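Thiosulfate reductase (Thermus thermophilus, PDB 2VPZ) probably reduces sulfur compounds such as polysulfide, as a molybdenum enzyme carrying two molybdopterin guanine dinucleotides and one iron-sulfur cluster. Local coordinates at residues Q87-D93 with N636-L640; L468-M474 with H701-M706. One frame throughout, in Å; residues are numbered along the deposited sequence.

Contact 1. Residues Q87-D93 with N636-L640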
loop_
_atom_site.group_PDB
_atom_site.type_symbol
_atom_site.label_atom_id
_atom_site.label_comp_id
_atom_site.label_asym_id
_atom_site.label_seq_id
_atom_site.Cartn_x
_atom_site.Cartn_y
_atom_site.Cartn_z
ATOM N N GLN A 87 -19.176 28.994 -21.459
ATOM C CA GLN A 87 -18.714 29.149 -22.832
ATOM C C GLN A 87 -19.807 29.208 -23.935
ATOM O O GLN A 87 -19.558 29.722 -25.035
ATOM C CB GLN A 87 -17.519 28.202 -23.203
ATOM C CG GLN A 87 -17.758 26.833 -23.876
ATOM C CD GLN A 87 -18.377 26.897 -25.284
ATOM O OE1 GLN A 87 -19.578 26.642 -25.444
ATOM N NE2 GLN A 87 -17.572 27.209 -26.301
ATOM N N THR A 88 -21.034 28.752 -23.667
ATOM C CA THR A 88 -22.076 28.841 -24.702
ATOM C C THR A 88 -22.301 30.330 -25.095
ATOM O O THR A 88 -22.602 30.657 -26.249
ATOM C CB THR A 88 -23.440 28.233 -24.265
ATOM O OG1 THR A 88 -23.300 26.833 -24.051
ATOM C CG2 THR A 88 -24.526 28.514 -25.345
ATOM N N THR A 89 -22.130 31.216 -24.128
ATOM C CA THR A 89 -22.277 32.636 -24.362
ATOM C C THR A 89 -21.185 33.128 -25.327
ATOM O O THR A 89 -21.388 34.107 -26.043
ATOM C CB THR A 89 -22.157 33.465 -23.025
ATOM O OG1 THR A 89 -23.018 32.925 -22.029
ATOM C CG2 THR A 89 -22.490 34.947 -23.270
ATOM N N TYR A 90 -20.047 32.432 -25.364
ATOM C CA TYR A 90 -18.879 32.798 -26.205
ATOM C C TYR A 90 -18.519 31.749 -27.240
ATOM O O TYR A 90 -17.350 31.481 -27.543
ATOM C CB TYR A 90 -17.694 33.118 -25.319
ATOM C CG TYR A 90 -18.113 33.936 -24.123
ATOM C CD1 TYR A 90 -18.104 33.385 -22.835
ATOM C CD2 TYR A 90 -18.602 35.236 -24.283
ATOM C CE1 TYR A 90 -18.581 34.108 -21.728
ATOM C CE2 TYR A 90 -19.082 35.983 -23.188
ATOM C CZ TYR A 90 -19.070 35.412 -21.903
ATOM O OH TYR A 90 -19.542 36.128 -20.818
ATOM N N ASP A 91 -19.584 31.170 -27.795
ATOM C CA ASP A 91 -19.526 30.142 -28.818
ATOM C C ASP A 91 -19.850 30.824 -30.202
ATOM O O ASP A 91 -20.945 31.370 -30.360
ATOM C CB ASP A 91 -20.572 29.062 -28.389
ATOM C CG ASP A 91 -20.725 27.896 -29.403
ATOM O OD1 ASP A 91 -20.016 27.888 -30.433
ATOM O OD2 ASP A 91 -21.577 27.000 -29.135
ATOM N N PRO A 92 -18.892 30.816 -31.194
ATOM C CA PRO A 92 -19.064 31.395 -32.538
ATOM C C PRO A 92 -20.297 30.954 -33.403
ATOM O O PRO A 92 -20.648 31.600 -34.429
ATOM C CB PRO A 92 -17.721 31.136 -33.257
ATOM C CG PRO A 92 -17.100 29.969 -32.469
ATOM C CD PRO A 92 -17.559 30.226 -31.039
ATOM N N ASP A 93 -20.906 29.837 -32.990
ATOM C CA ASP A 93 -22.099 29.197 -33.629
ATOM C C ASP A 93 -23.377 29.534 -32.840
ATOM O O ASP A 93 -24.498 29.191 -33.242
ATOM C CB ASP A 93 -22.070 27.641 -33.708
ATOM C CG ASP A 93 -20.707 27.045 -34.135
ATOM O OD1 ASP A 93 -20.026 27.624 -34.979
ATOM O OD2 ASP A 93 -20.382 25.935 -33.614
ATOM N N ASN A 636 -21.688 21.002 -27.696
ATOM C CA ASN A 636 -21.000 21.927 -28.593
ATOM C C ASN A 636 -20.038 22.803 -27.785
ATOM O O ASN A 636 -19.306 23.644 -28.321
ATOM C CB ASN A 636 -21.954 22.807 -29.418
ATOM C CG ASN A 636 -21.292 23.347 -30.713
ATOM O OD1 ASN A 636 -20.906 22.563 -31.588
ATOM N ND2 ASN A 636 -21.135 24.667 -30.806
ATOM N N ASN A 637 -20.031 22.553 -26.481
ATOM C CA ASN A 637 -19.183 23.265 -25.538
ATOM C C ASN A 637 -17.724 22.703 -25.617
ATOM O O ASN A 637 -17.442 21.554 -25.247
ATOM C CB ASN A 637 -19.796 23.131 -24.136
ATOM C CG ASN A 637 -19.103 23.990 -23.115
ATOM O OD1 ASN A 637 -17.881 24.021 -23.069
ATOM N ND2 ASN A 637 -19.866 24.675 -22.279
ATOM N N TRP A 638 -16.772 23.498 -26.106
ATOM C CA TRP A 638 -15.408 22.991 -26.234
ATOM C C TRP A 638 -14.693 22.635 -24.919
ATOM O O TRP A 638 -13.916 21.683 -24.890
ATOM C CB TRP A 638 -14.503 23.881 -27.134
ATOM C CG TRP A 638 -13.928 25.144 -26.528
ATOM C CD1 TRP A 638 -14.289 26.424 -26.817
ATOM C CD2 TRP A 638 -12.812 25.257 -25.595
ATOM N NE1 TRP A 638 -13.500 27.312 -26.135
ATOM C CE2 TRP A 638 -12.592 26.634 -25.375
ATOM C CE3 TRP A 638 -11.989 24.327 -24.916
ATOM C CZ2 TRP A 638 -11.579 27.125 -24.514
ATOM C CZ3 TRP A 638 -10.961 24.817 -24.042
ATOM C CH2 TRP A 638 -10.786 26.209 -23.854
ATOM N N VAL A 639 -14.971 23.348 -23.829
ATOM C CA VAL A 639 -14.344 23.033 -22.531
ATOM C C VAL A 639 -14.844 21.657 -21.993
ATOM O O VAL A 639 -14.103 20.895 -21.377
ATOM C CB VAL A 639 -14.680 24.124 -21.438
ATOM C CG1 VAL A 639 -14.210 23.672 -20.027
ATOM C CG2 VAL A 639 -14.049 25.458 -21.827
ATOM N N LEU A 640 -16.104 21.345 -22.269
ATOM C CA LEU A 640 -16.723 20.125 -21.807
ATOM C C LEU A 640 -16.593 18.943 -22.784
ATOM O O LEU A 640 -16.479 17.776 -22.358
ATOM C CB LEU A 640 -18.195 20.398 -21.392
ATOM C CG LEU A 640 -18.398 21.329 -20.159
ATOM C CD1 LEU A 640 -19.891 21.659 -19.958
ATOM C CD2 LEU A 640 -17.786 20.679 -18.893
HETATM O O HOH W 1 -22.571 24.841 -22.179
HETATM O O HOH W 2 -18.282 25.744 -29.473
#

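Contact 2. Residues L468-M474 with H701-M706. With MGD (2-amino-5,6-dimercapto-7-methyl-3,7,8a,9-tetrahydro-8-oxa-1,3,9,10-tetraaza-anthracen-4-one guanosine dinucleotide), chain H.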
loop_
_atom_site.group_PDB
_atom_site.type_symbol
_atom_site.label_atom_id
_atom_site.label_comp_id
_atom_site.label_asym_id
_atom_site.label_seq_id
_atom_site.Cartn_x
_atom_site.Cartn_y
_atom_site.Cartn_z
ATOM N N LEU A 468 -28.572 27.826 -29.437
ATOM C CA LEU A 468 -27.710 27.170 -30.407
ATOM C C LEU A 468 -28.558 26.647 -31.599
ATOM O O LEU A 468 -29.781 26.552 -31.485
ATOM C CB LEU A 468 -26.921 26.015 -29.713
ATOM C CG LEU A 468 -26.087 26.300 -28.421
ATOM C CD1 LEU A 468 -25.985 25.039 -27.518
ATOM C CD2 LEU A 468 -24.683 26.842 -28.786
ATOM N N PRO A 469 -27.923 26.420 -32.777
ATOM C CA PRO A 469 -28.674 25.911 -33.928
ATOM C C PRO A 469 -28.715 24.378 -33.896
ATOM O O PRO A 469 -27.978 23.707 -34.622
ATOM C CB PRO A 469 -27.918 26.445 -35.143
ATOM C CG PRO A 469 -26.508 26.658 -34.653
ATOM C CD PRO A 469 -26.656 27.055 -33.185
ATOM N N GLN A 470 -29.574 23.849 -33.021
ATOM C CA GLN A 470 -29.771 22.401 -32.835
ATOM C C GLN A 470 -30.541 21.772 -34.007
ATOM O O GLN A 470 -31.015 22.495 -34.873
ATOM C CB GLN A 470 -30.528 22.172 -31.557
ATOM C CG GLN A 470 -29.831 22.623 -30.313
ATOM C CD GLN A 470 -29.519 21.451 -29.406
ATOM O OE1 GLN A 470 -28.950 21.594 -28.320
ATOM N NE2 GLN A 470 -29.911 20.259 -29.871
ATOM N N GLU A 471 -30.717 20.454 -34.014
ATOM C CA GLU A 471 -31.460 19.854 -35.122
ATOM C C GLU A 471 -32.975 20.169 -35.138
ATOM O O GLU A 471 -33.586 20.165 -36.212
ATOM C CB GLU A 471 -31.280 18.319 -35.224
ATOM C CG GLU A 471 -32.033 17.757 -36.426
ATOM C CD GLU A 471 -32.305 16.273 -36.334
ATOM O OE1 GLU A 471 -32.823 15.698 -37.321
ATOM O OE2 GLU A 471 -32.007 15.690 -35.269
ATOM N N HIS A 472 -33.600 20.451 -34.001
ATOM C CA HIS A 472 -35.055 20.774 -33.967
ATOM C C HIS A 472 -35.377 22.300 -34.023
ATOM O O HIS A 472 -36.535 22.668 -34.103
ATOM C CB HIS A 472 -35.750 20.288 -32.701
ATOM C CG HIS A 472 -35.485 21.119 -31.513
ATOM N ND1 HIS A 472 -36.305 22.103 -31.078
ATOM C CD2 HIS A 472 -34.385 21.214 -30.772
ATOM C CE1 HIS A 472 -35.725 22.775 -30.109
ATOM N NE2 HIS A 472 -34.544 22.246 -29.900
ATOM N N VAL A 473 -34.374 23.168 -33.909
ATOM C CA VAL A 473 -34.580 24.619 -33.986
ATOM C C VAL A 473 -34.634 25.030 -35.487
ATOM O O VAL A 473 -35.378 25.947 -35.885
ATOM C CB VAL A 473 -33.427 25.440 -33.267
ATOM C CG1 VAL A 473 -33.594 26.951 -33.493
ATOM C CG2 VAL A 473 -33.388 25.109 -31.753
ATOM N N MET A 474 -33.861 24.334 -36.311
ATOM C CA MET A 474 -33.797 24.570 -37.744
ATOM C C MET A 474 -34.928 23.897 -38.564
ATOM O O MET A 474 -34.797 23.656 -39.764
ATOM C CB MET A 474 -32.400 24.220 -38.307
ATOM C CG MET A 474 -31.208 24.739 -37.469
ATOM S SD MET A 474 -31.273 26.534 -37.141
ATOM C CE MET A 474 -31.021 27.220 -38.834
ATOM N N HIS A 701 -25.919 13.889 -32.328
ATOM C CA HIS A 701 -26.574 15.037 -32.987
ATOM C C HIS A 701 -26.419 15.004 -34.524
ATOM O O HIS A 701 -25.346 14.616 -35.020
ATOM C CB HIS A 701 -25.961 16.427 -32.511
ATOM C CG HIS A 701 -26.160 16.792 -31.085
ATOM N ND1 HIS A 701 -27.065 17.724 -30.673
ATOM C CD2 HIS A 701 -25.553 16.359 -29.977
ATOM C CE1 HIS A 701 -27.019 17.843 -29.363
ATOM N NE2 HIS A 701 -26.101 17.017 -28.912
ATOM N N LYS A 702 -27.487 15.342 -35.252
ATOM C CA LYS A 702 -27.387 15.535 -36.705
ATOM C C LYS A 702 -27.758 17.047 -36.765
ATOM O O LYS A 702 -28.916 17.424 -36.935
ATOM C CB LYS A 702 -28.386 14.732 -37.549
ATOM C CG LYS A 702 -29.292 13.784 -36.785
ATOM C CD LYS A 702 -28.734 12.363 -36.702
ATOM C CE LYS A 702 -29.581 11.464 -35.781
ATOM N NZ LYS A 702 -28.733 10.533 -34.944
ATOM N N ALA A 703 -26.758 17.910 -36.556
ATOM C CA ALA A 703 -26.974 19.358 -36.576
ATOM C C ALA A 703 -25.631 19.988 -37.008
ATOM O O ALA A 703 -24.840 20.428 -36.149
ATOM C CB ALA A 703 -27.402 19.827 -35.158
ATOM N N PRO A 704 -25.378 20.070 -38.347
ATOM C CA PRO A 704 -24.149 20.647 -38.928
ATOM C C PRO A 704 -23.676 22.018 -38.460
ATOM O O PRO A 704 -22.483 22.327 -38.517
ATOM C CB PRO A 704 -24.422 20.673 -40.444
ATOM C CG PRO A 704 -25.617 19.793 -40.648
ATOM C CD PRO A 704 -26.424 19.941 -39.370
ATOM N N LEU A 705 -24.618 22.840 -38.030
ATOM C CA LEU A 705 -24.291 24.189 -37.590
ATOM C C LEU A 705 -23.668 24.241 -36.182
ATOM O O LEU A 705 -22.971 25.199 -35.864
ATOM C CB LEU A 705 -25.500 25.129 -37.777
ATOM C CG LEU A 705 -25.926 25.365 -39.257
ATOM C CD1 LEU A 705 -27.222 26.202 -39.318
ATOM C CD2 LEU A 705 -24.795 26.049 -40.056
ATOM N N MET A 706 -23.950 23.237 -35.340
ATOM C CA MET A 706 -23.270 23.122 -34.011
ATOM C C MET A 706 -22.040 22.266 -34.498
ATOM O O MET A 706 -22.061 21.036 -34.495
ATOM C CB MET A 706 -24.111 22.376 -32.942
ATOM C CG MET A 706 -25.311 23.150 -32.312
ATOM S SD MET A 706 -26.366 22.110 -31.221
ATOM C CE MET A 706 -25.408 22.047 -29.693
HETATM P PB MGD H . -31.649 19.484 -23.235
HETATM O O1B MGD H . -31.162 18.393 -24.138
HETATM O O2B MGD H . -30.669 20.219 -22.373
HETATM O O3B MGD H . -32.907 18.809 -22.482
HETATM O O3A MGD H . -34.917 17.756 -21.414
HETATM P PA MGD H . -34.424 19.147 -22.021
HETATM O O1A MGD H . -34.223 20.285 -21.033
HETATM O O2A MGD H . -35.236 19.357 -23.249
HETATM O "O5'" MGD H . -32.343 20.599 -24.090
HETATM C "C5'" MGD H . -32.252 21.982 -23.747
HETATM C "C4'" MGD H . -32.621 22.761 -25.009
HETATM O "O4'" MGD H . -32.733 24.080 -24.487
HETATM C "C3'" MGD H . -31.559 22.819 -26.075
HETATM O "O3'" MGD H . -32.252 23.097 -27.299
HETATM C "C2'" MGD H . -30.716 24.019 -25.615
HETATM O "O2'" MGD H . -30.033 24.512 -26.737
HETATM C "C1'" MGD H . -31.766 24.998 -25.085
HETATM N N9 MGD H . -31.352 26.053 -24.085
HETATM C C8 MGD H . -30.424 25.927 -23.134
HETATM N N7 MGD H . -30.297 27.027 -22.357
HETATM C C5 MGD H . -31.222 27.919 -22.775
HETATM C C6 MGD H . -31.710 29.311 -22.371
HETATM O O6 MGD H . -31.167 29.987 -21.427
HETATM N N1 MGD H . -32.749 29.818 -23.113
HETATM C C2 MGD H . -33.349 29.163 -24.155
HETATM N N2 MGD H . -34.380 29.690 -24.884
HETATM N N3 MGD H . -32.947 27.933 -24.502
HETATM C C4 MGD H . -31.911 27.251 -23.910
HETATM C C10 MGD H . -34.700 17.397 -20.014
HETATM C C11 MGD H . -35.518 16.183 -19.733
HETATM O O11 MGD H . -35.305 15.306 -20.841
HETATM C C12 MGD H . -35.287 15.481 -18.446
HETATM S S12 MGD H . -35.248 16.316 -16.950
HETATM C C13 MGD H . -35.175 14.154 -18.372
HETATM S S13 MGD H . -34.869 13.262 -17.002
HETATM C C14 MGD H . -35.334 13.227 -19.448
HETATM N N15 MGD H . -34.021 12.571 -19.710
HETATM C C16 MGD H . -33.996 11.826 -20.865
HETATM C C17 MGD H . -33.147 10.666 -21.147
HETATM O O17 MGD H . -32.287 10.275 -20.302
HETATM N N18 MGD H . -33.319 10.030 -22.307
HETATM C C19 MGD H . -34.224 10.405 -23.232
HETATM N N19 MGD H . -34.329 9.775 -24.441
HETATM N N20 MGD H . -35.041 11.436 -23.005
HETATM C C21 MGD H . -34.976 12.183 -21.908
HETATM N N22 MGD H . -35.771 13.248 -21.764
HETATM C C23 MGD H . -35.897 14.029 -20.581
HETATM O O HOH W 3 -27.575 22.662 -37.162
HETATM O O HOH W 4 -29.589 18.658 -32.239
HETATM O O HOH W 5 -29.867 15.964 -33.240
#

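Contact 1. Residues Q87-D93 with N636-L640
Gln87 lies against Asn637 and Trp638, and its side chain can be followed outward. CB stays at the margin, 4.2 Å from Asn637 OD1. CG is modelled 2.9 Å from Asn637 OD1, a close approach that is somewhat doubtful. A bend at the second torsion (chi2 64°) then turns the amide back along Asn637, antiparallel to its side chain, with the amide planes 49° apart. OE1 sits over the backbone, 3.4 Å from Asn637 CA. NE2 ends obliquely beside the indole, 3.4 Å from Trp638 CD1. Asn637 is the N-cap of helix 638-641. Its OD1 accepts weak bonds from Val639 N and Leu640 N. Its ND2 donates to Gly84 O and to a water that in turn donates to Thr88 OG1.

At the other end, direct hydrogen bonds to carboxylates cross the contact. Asn636 ND2 gives both hydrogens. One goes to the syn lone pair of Asp91 OD2 at 2.9 Å, nearly in the amide plane. The other reaches Asp93 OD2 at 3.2 Å, on its anti side and tilted from the carboxylate plane. The amide is thus fixed in rotation, and Asn636 OD1 accepts from Leu708 N. Arg758 forms a salt bridge with Asp93 OD1, which probably offsets some of the negative charge. A second water links Asn636 O to Asp91 OD1, the latter weakly.

The contact joins the loop between helix 80-84 and strand 99-101 to the start of helix 638-641. Another protein chain packs on that helix start.

Contact 2. Residues L468-M474 with H701-M706
This is a buried loop-to-loop contact of apolar packing and bridging waters, beside a bound molybdopterin guanine dinucleotide. No direct hydrogen bond crosses it. Met706 carries much of the packing. Its CG lies 3.6 Å from Pro469 O, and its SD is 3.6 Å from Gln470 CG. A turn at the last torsion (chi3 79°) swings CE to Leu468 CD1, 3.7 Å away, and the two side chains lie roughly perpendicular. Leu705 CB sits against the proline ring, 3.6 Å from Pro469 CG, and its CD1 meets Met474 CE.

Gln470 and His472 line the cofactor pocket. The ribose O3' lies at the edge of the His472 ring, 3.6 Å from His472 NE2. Gln470 bends at chi2 (-116°), which brings its amide between the cofactor and His701. OE1 is 3.5 Å from the ribose O2'. NE2 comes to the edge of the imidazole, 3.8 Å from His701 CE1, and donates weakly to a water. That water also accepts from Glu471 N and hydrogen-bonds with His701 ND1. With an alanine at Gln470 the amide and CG are gone; Met706 SD would probably lose packing on that side, the water one donor, and the ribose its OE1 neighbour.

Glu471 runs extended over the Lys702 carbonyl, with CB 3.1 Å from Lys702 O. Its carboxylate is held by Tyr718 and Lys453, while Lys702 pairs with Glu677. Another water joins Glu471 OE2 to Lys702 N, and a third joins Pro469 O to Leu705 N. Ala703 to Met706 form a type I beta turn.

The loop 468-474 connects parallel strands 462-466 and 479-481. The loop 701-706 follows strand 692-696, and helix 442-445 packs on Glu471 and His472.

In the fold
Both contacts are largely buried, and their segments alternate along the chain. Each sets a segment of the C-terminal dinucleotide-binding domain against an earlier part of the chain: 87-93, near the iron-sulfur domain, in contact 1, and 468-474, in the molybdopterin oxidoreductase domain, in contact 2. Their centres are 14 Å apart, and they touch, for instance at Asp91 with Leu468 and Asn636 with Met706. Waters bridge both, but just contact 1 has direct hydrogen bonds across it, and it borders another protein chain. Contact 2 relies more on apolar packing and touches a cofactor directly; Leu705 is its one exposed contact residue.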